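Local coordinates for natterin-like protein (PDB 6IUL) that probably acts as a cytotoxic immune protein of the lamprey, joining a jacalin-like lectin domain to an aerolysin-type pore-forming module, at residues 174-188 and 250-264. Sequence-based numbering, arbitrary orientation.
Sequences MEYKNDTSIVQSYTF and LTFPVTVPTHKTVTV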
loop_
_atom_site.group_PDB
_atom_site.type_symbol
_atom_site.label_atom_id
_atom_site.label_comp_id
_atom_site.label_asym_id
_atom_site.label_seq_id
_atom_site.Cartn_x
_atom_site.Cartn_y
_atom_site.Cartn_z
ATOM N N MET A 174 -10.325 32.330 -8.786
ATOM C CA MET A 174 -11.597 32.776 -9.314
ATOM C C MET A 174 -11.743 34.278 -9.037
ATOM O O MET A 174 -11.260 34.809 -8.032
ATOM C CB MET A 174 -12.722 31.946 -8.664
ATOM C CG MET A 174 -14.122 32.178 -9.171
ATOM S SD MET A 174 -14.232 32.360 -10.959
ATOM C CE MET A 174 -15.927 32.967 -11.092
ATOM N N GLU A 175 -12.454 34.960 -9.902
ATOM C CA GLU A 175 -12.623 36.409 -9.737
ATOM C C GLU A 175 -14.126 36.768 -9.682
ATOM O O GLU A 175 -14.947 36.212 -10.421
ATOM C CB GLU A 175 -11.947 37.135 -10.895
ATOM C CG GLU A 175 -12.013 38.658 -10.835
ATOM C CD GLU A 175 -11.402 39.306 -12.094
ATOM O OE1 GLU A 175 -10.162 39.459 -12.121
ATOM O OE2 GLU A 175 -12.144 39.594 -13.045
ATOM N N TYR A 176 -14.454 37.676 -8.781
ATOM C CA TYR A 176 -15.830 38.123 -8.576
ATOM C C TYR A 176 -15.854 39.620 -8.795
ATOM O O TYR A 176 -15.161 40.359 -8.083
ATOM C CB TYR A 176 -16.288 37.790 -7.146
ATOM C CG TYR A 176 -16.231 36.321 -6.851
ATOM C CD1 TYR A 176 -17.263 35.471 -7.256
ATOM C CD2 TYR A 176 -15.143 35.761 -6.211
ATOM C CE1 TYR A 176 -17.223 34.104 -7.003
ATOM C CE2 TYR A 176 -15.077 34.389 -5.987
ATOM C CZ TYR A 176 -16.100 33.568 -6.382
ATOM O OH TYR A 176 -15.985 32.212 -6.167
ATOM N N LYS A 177 -16.595 40.065 -9.792
ATOM C CA LYS A 177 -16.657 41.474 -10.103
ATOM C C LYS A 177 -18.090 42.002 -9.893
ATOM O O LYS A 177 -19.037 41.482 -10.466
ATOM C CB LYS A 177 -16.174 41.740 -11.521
ATOM C CG LYS A 177 -15.878 43.229 -11.708
ATOM C CD LYS A 177 -15.523 43.652 -13.131
ATOM C CE LYS A 177 -14.879 45.054 -13.087
ATOM N NZ LYS A 177 -14.861 45.768 -14.395
ATOM N N ASN A 178 -18.216 43.032 -9.067
ATOM C CA ASN A 178 -19.516 43.603 -8.693
ATOM C C ASN A 178 -19.664 44.956 -9.365
ATOM O O ASN A 178 -19.089 45.975 -8.923
ATOM C CB ASN A 178 -19.660 43.765 -7.170
ATOM C CG ASN A 178 -21.044 44.260 -6.748
ATOM O OD1 ASN A 178 -21.894 44.497 -7.600
ATOM N ND2 ASN A 178 -21.287 44.370 -5.430
ATOM N N ASP A 179 -20.424 44.932 -10.459
ATOM C CA ASP A 179 -20.654 46.104 -11.286
ATOM C C ASP A 179 -21.985 46.768 -10.918
ATOM O O ASP A 179 -22.385 47.760 -11.545
ATOM C CB ASP A 179 -20.670 45.706 -12.759
ATOM C CG ASP A 179 -19.265 45.538 -13.344
ATOM O OD1 ASP A 179 -18.243 46.025 -12.816
ATOM O OD2 ASP A 179 -19.190 44.944 -14.423
ATOM N N THR A 180 -22.628 46.269 -9.866
ATOM C CA THR A 180 -23.883 46.830 -9.393
ATOM C C THR A 180 -23.696 47.770 -8.209
ATOM O O THR A 180 -22.598 47.897 -7.659
ATOM C CB THR A 180 -24.862 45.723 -9.007
ATOM O OG1 THR A 180 -24.618 45.291 -7.673
ATOM C CG2 THR A 180 -24.743 44.555 -9.982
ATOM N N SER A 181 -24.801 48.392 -7.807
ATOM C CA SER A 181 -24.780 49.461 -6.815
ATOM C C SER A 181 -25.080 48.950 -5.422
ATOM O O SER A 181 -25.149 49.739 -4.513
ATOM C CB SER A 181 -25.803 50.534 -7.228
ATOM O OG SER A 181 -27.107 49.928 -7.310
ATOM N N ILE A 182 -25.183 47.629 -5.245
ATOM C CA ILE A 182 -25.298 47.043 -3.917
ATOM C C ILE A 182 -24.320 45.858 -3.741
ATOM O O ILE A 182 -24.011 45.116 -4.703
ATOM C CB ILE A 182 -26.747 46.566 -3.644
ATOM C CG1 ILE A 182 -26.890 46.170 -2.181
ATOM C CG2 ILE A 182 -27.147 45.424 -4.578
ATOM C CD1 ILE A 182 -26.459 47.258 -1.189
ATOM N N VAL A 183 -23.854 45.694 -2.512
ATOM C CA VAL A 183 -22.962 44.622 -2.155
ATOM C C VAL A 183 -23.490 43.273 -2.618
ATOM O O VAL A 183 -24.682 42.975 -2.500
ATOM C CB VAL A 183 -22.669 44.615 -0.641
ATOM C CG1 VAL A 183 -23.948 44.592 0.170
ATOM C CG2 VAL A 183 -21.828 43.415 -0.262
ATOM N N GLN A 184 -22.607 42.464 -3.182
ATOM C CA GLN A 184 -23.034 41.142 -3.616
ATOM C C GLN A 184 -22.301 40.085 -2.779
ATOM O O GLN A 184 -21.199 40.269 -2.227
ATOM C CB GLN A 184 -22.760 40.899 -5.087
ATOM C CG GLN A 184 -23.470 41.768 -6.108
ATOM C CD GLN A 184 -22.835 41.594 -7.546
ATOM O OE1 GLN A 184 -21.658 41.179 -7.691
ATOM N NE2 GLN A 184 -23.591 41.922 -8.593
ATOM N N SER A 185 -22.902 38.920 -2.719
ATOM C CA SER A 185 -22.341 37.857 -1.941
ATOM C C SER A 185 -22.367 36.561 -2.761
ATOM O O SER A 185 -23.333 36.290 -3.420
ATOM C CB SER A 185 -23.106 37.793 -0.636
ATOM O OG SER A 185 -22.312 37.069 0.276
ATOM N N TYR A 186 -21.273 35.817 -2.758
ATOM C CA TYR A 186 -21.102 34.609 -3.609
ATOM C C TYR A 186 -20.502 33.491 -2.817
ATOM O O TYR A 186 -20.010 33.713 -1.747
ATOM C CB TYR A 186 -20.099 34.877 -4.753
ATOM C CG TYR A 186 -20.452 35.980 -5.706
ATOM C CD1 TYR A 186 -20.110 37.283 -5.430
ATOM C CD2 TYR A 186 -21.106 35.714 -6.901
ATOM C CE1 TYR A 186 -20.427 38.304 -6.307
ATOM C CE2 TYR A 186 -21.392 36.722 -7.800
ATOM C CZ TYR A 186 -21.058 38.006 -7.490
ATOM O OH TYR A 186 -21.335 39.017 -8.390
ATOM N N THR A 187 -20.489 32.278 -3.339
ATOM C CA THR A 187 -19.899 31.152 -2.613
ATOM C C THR A 187 -18.697 30.588 -3.360
ATOM O O THR A 187 -18.815 30.157 -4.486
ATOM C CB THR A 187 -20.927 30.001 -2.431
ATOM O OG1 THR A 187 -22.166 30.516 -1.896
ATOM C CG2 THR A 187 -20.329 28.907 -1.488
ATOM N N PHE A 188 -17.552 30.572 -2.724
ATOM C CA PHE A 188 -16.378 29.931 -3.290
ATOM C C PHE A 188 -16.274 28.484 -2.789
ATOM O O PHE A 188 -16.439 28.214 -1.590
ATOM C CB PHE A 188 -15.141 30.693 -2.846
ATOM C CG PHE A 188 -13.854 30.166 -3.408
ATOM C CD1 PHE A 188 -13.390 30.595 -4.628
ATOM C CD2 PHE A 188 -13.098 29.263 -2.688
ATOM C CE1 PHE A 188 -12.188 30.117 -5.137
ATOM C CE2 PHE A 188 -11.892 28.781 -3.173
ATOM C CZ PHE A 188 -11.441 29.196 -4.395
ATOM N N LEU A 250 -12.519 23.176 0.564
ATOM C CA LEU A 250 -12.677 24.475 1.179
ATOM C C LEU A 250 -13.873 25.174 0.577
ATOM O O LEU A 250 -14.021 25.191 -0.645
ATOM C CB LEU A 250 -11.404 25.304 0.941
ATOM C CG LEU A 250 -11.369 26.706 1.541
ATOM C CD1 LEU A 250 -11.508 26.725 3.050
ATOM C CD2 LEU A 250 -10.078 27.384 1.122
ATOM N N THR A 251 -14.731 25.739 1.419
ATOM C CA THR A 251 -15.859 26.537 0.948
ATOM C C THR A 251 -16.124 27.703 1.914
ATOM O O THR A 251 -16.014 27.547 3.125
ATOM C CB THR A 251 -17.113 25.703 0.751
ATOM O OG1 THR A 251 -18.134 26.514 0.176
ATOM C CG2 THR A 251 -17.655 25.144 2.064
ATOM N N PHE A 252 -16.478 28.863 1.371
ATOM C CA PHE A 252 -16.812 30.027 2.183
ATOM C C PHE A 252 -17.515 31.092 1.321
ATOM O O PHE A 252 -17.382 31.092 0.107
ATOM C CB PHE A 252 -15.553 30.638 2.843
ATOM C CG PHE A 252 -14.475 31.001 1.859
ATOM C CD1 PHE A 252 -13.521 30.084 1.473
ATOM C CD2 PHE A 252 -14.414 32.289 1.319
ATOM C CE1 PHE A 252 -12.532 30.438 0.553
ATOM C CE2 PHE A 252 -13.429 32.644 0.424
ATOM C CZ PHE A 252 -12.496 31.709 0.043
ATOM N N PRO A 253 -18.279 31.975 1.964
ATOM C CA PRO A 253 -18.877 33.086 1.257
ATOM C C PRO A 253 -17.843 34.180 0.928
ATOM O O PRO A 253 -16.934 34.449 1.703
ATOM C CB PRO A 253 -19.919 33.606 2.261
ATOM C CG PRO A 253 -19.325 33.264 3.607
ATOM C CD PRO A 253 -18.646 31.942 3.398
ATOM N N VAL A 254 -18.046 34.833 -0.198
ATOM C CA VAL A 254 -17.211 35.934 -0.638
ATOM C C VAL A 254 -18.085 37.174 -0.786
ATOM O O VAL A 254 -19.051 37.182 -1.538
ATOM C CB VAL A 254 -16.587 35.594 -2.010
ATOM C CG1 VAL A 254 -15.744 36.740 -2.525
ATOM C CG2 VAL A 254 -15.752 34.303 -1.911
ATOM N N THR A 255 -17.746 38.224 -0.061
ATOM C CA THR A 255 -18.502 39.468 -0.108
ATOM C C THR A 255 -17.768 40.470 -0.979
ATOM O O THR A 255 -16.593 40.709 -0.781
ATOM C CB THR A 255 -18.664 40.026 1.289
ATOM O OG1 THR A 255 -19.397 39.094 2.054
ATOM C CG2 THR A 255 -19.474 41.275 1.287
ATOM N N VAL A 256 -18.453 41.028 -1.972
ATOM C CA VAL A 256 -17.840 41.963 -2.910
ATOM C C VAL A 256 -18.554 43.314 -2.820
ATOM O O VAL A 256 -19.747 43.406 -3.103
ATOM C CB VAL A 256 -17.913 41.445 -4.328
ATOM C CG1 VAL A 256 -17.060 42.334 -5.243
ATOM C CG2 VAL A 256 -17.492 39.984 -4.370
ATOM N N PRO A 257 -17.834 44.353 -2.385
ATOM C CA PRO A 257 -18.408 45.721 -2.298
ATOM C C PRO A 257 -18.838 46.231 -3.671
ATOM O O PRO A 257 -18.435 45.663 -4.683
ATOM C CB PRO A 257 -17.249 46.582 -1.751
ATOM C CG PRO A 257 -16.320 45.619 -1.076
ATOM C CD PRO A 257 -16.497 44.271 -1.784
ATOM N N THR A 258 -19.660 47.272 -3.706
ATOM C CA THR A 258 -20.111 47.894 -4.958
ATOM C C THR A 258 -18.947 48.417 -5.794
ATOM O O THR A 258 -18.038 49.091 -5.271
ATOM C CB THR A 258 -21.075 49.087 -4.704
ATOM O OG1 THR A 258 -20.428 50.078 -3.919
ATOM C CG2 THR A 258 -22.204 48.690 -3.869
ATOM N N HIS A 259 -18.982 48.075 -7.077
ATOM C CA HIS A 259 -17.999 48.545 -8.064
ATOM C C HIS A 259 -16.601 48.123 -7.690
ATOM O O HIS A 259 -15.641 48.893 -7.772
ATOM C CB HIS A 259 -18.125 50.066 -8.290
ATOM C CG HIS A 259 -19.461 50.461 -8.840
ATOM N ND1 HIS A 259 -20.406 51.121 -8.091
ATOM C CD2 HIS A 259 -20.037 50.220 -10.043
ATOM C CE1 HIS A 259 -21.489 51.314 -8.824
ATOM N NE2 HIS A 259 -21.293 50.767 -10.011
ATOM N N LYS A 260 -16.492 46.882 -7.242
ATOM C CA LYS A 260 -15.186 46.372 -6.822
ATOM C C LYS A 260 -15.018 44.952 -7.317
ATOM O O LYS A 260 -15.984 44.293 -7.729
ATOM C CB LYS A 260 -15.022 46.455 -5.298
ATOM C CG LYS A 260 -13.806 47.238 -4.839
ATOM C CD LYS A 260 -14.020 48.753 -4.787
ATOM C CE LYS A 260 -12.734 49.488 -4.403
ATOM N NZ LYS A 260 -11.532 48.968 -5.160
ATOM N N THR A 261 -13.773 44.523 -7.335
ATOM C CA THR A 261 -13.404 43.199 -7.725
ATOM C C THR A 261 -12.748 42.479 -6.541
ATOM O O THR A 261 -11.934 43.059 -5.825
ATOM C CB THR A 261 -12.423 43.269 -8.904
ATOM O OG1 THR A 261 -13.058 43.908 -10.022
ATOM C CG2 THR A 261 -11.918 41.859 -9.344
ATOM N N VAL A 262 -13.110 41.210 -6.339
ATOM C CA VAL A 262 -12.449 40.382 -5.324
ATOM C C VAL A 262 -11.894 39.160 -6.056
ATOM O O VAL A 262 -12.618 38.462 -6.789
ATOM C CB VAL A 262 -13.382 39.943 -4.199
ATOM C CG1 VAL A 262 -12.662 39.005 -3.241
ATOM C CG2 VAL A 262 -13.884 41.143 -3.439
ATOM N N THR A 263 -10.614 38.911 -5.881
ATOM C CA THR A 263 -9.964 37.788 -6.547
ATOM C C THR A 263 -9.606 36.820 -5.427
ATOM O O THR A 263 -9.010 37.191 -4.406
ATOM C CB THR A 263 -8.701 38.228 -7.347
ATOM O OG1 THR A 263 -9.034 39.263 -8.307
ATOM C CG2 THR A 263 -8.162 37.089 -8.146
ATOM N N VAL A 264 -10.008 35.575 -5.589
ATOM C CA VAL A 264 -9.803 34.553 -4.537
ATOM C C VAL A 264 -8.878 33.482 -5.051
ATOM O O VAL A 264 -9.087 32.901 -6.141
ATOM C CB VAL A 264 -11.117 33.902 -4.150
ATOM C CG1 VAL A 264 -10.906 32.830 -3.103
ATOM C CG2 VAL A 264 -12.095 34.957 -3.674
#
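Tyr176 packs against Val254, Val256 and Val264, and Phe188 against Val254 and Val264, where two strand-loop-strand units meet at the far tip of the elongated aerolysin-type module. The pairing is a clear instance of a curled sheet closing on its own side chains: strand 174-178 pairs antiparallel with 260-264, and strand 184-188 antiparallel with 250-256. Alternating backbone hydrogen bonds zip both ladders, such as Tyr176 N to Val262 O (2.8 Å) in one and Val254 N to Tyr186 O (2.7 Å) in the other.

The inward faces supply the apolar packing. Val264 sets CG1 over the centre of the Phe188 ring, 3.7 Å from its centroid, while Phe188 CB lies over a face of the Phe252 ring. With CG anti to its carbonyl carbon (chi1 -59°), the Tyr176 ring reaches Val264 CG2 with CE2 at its edge; Tyr176 CB meets Val256 CG2 at 3.7 Å.

Polar bonds close the ends. Thr251 OG1 and Phe252 N both donate to Phe188 O. At the loops, buried Asn178 forms an Asx turn, its OD1 accepting from Thr180 N and OG1, while ND2 donates to Ile182 O (2.9 Å) and, across the contact, to Val256 O (3.0 Å), which also accepts from Gln184 N.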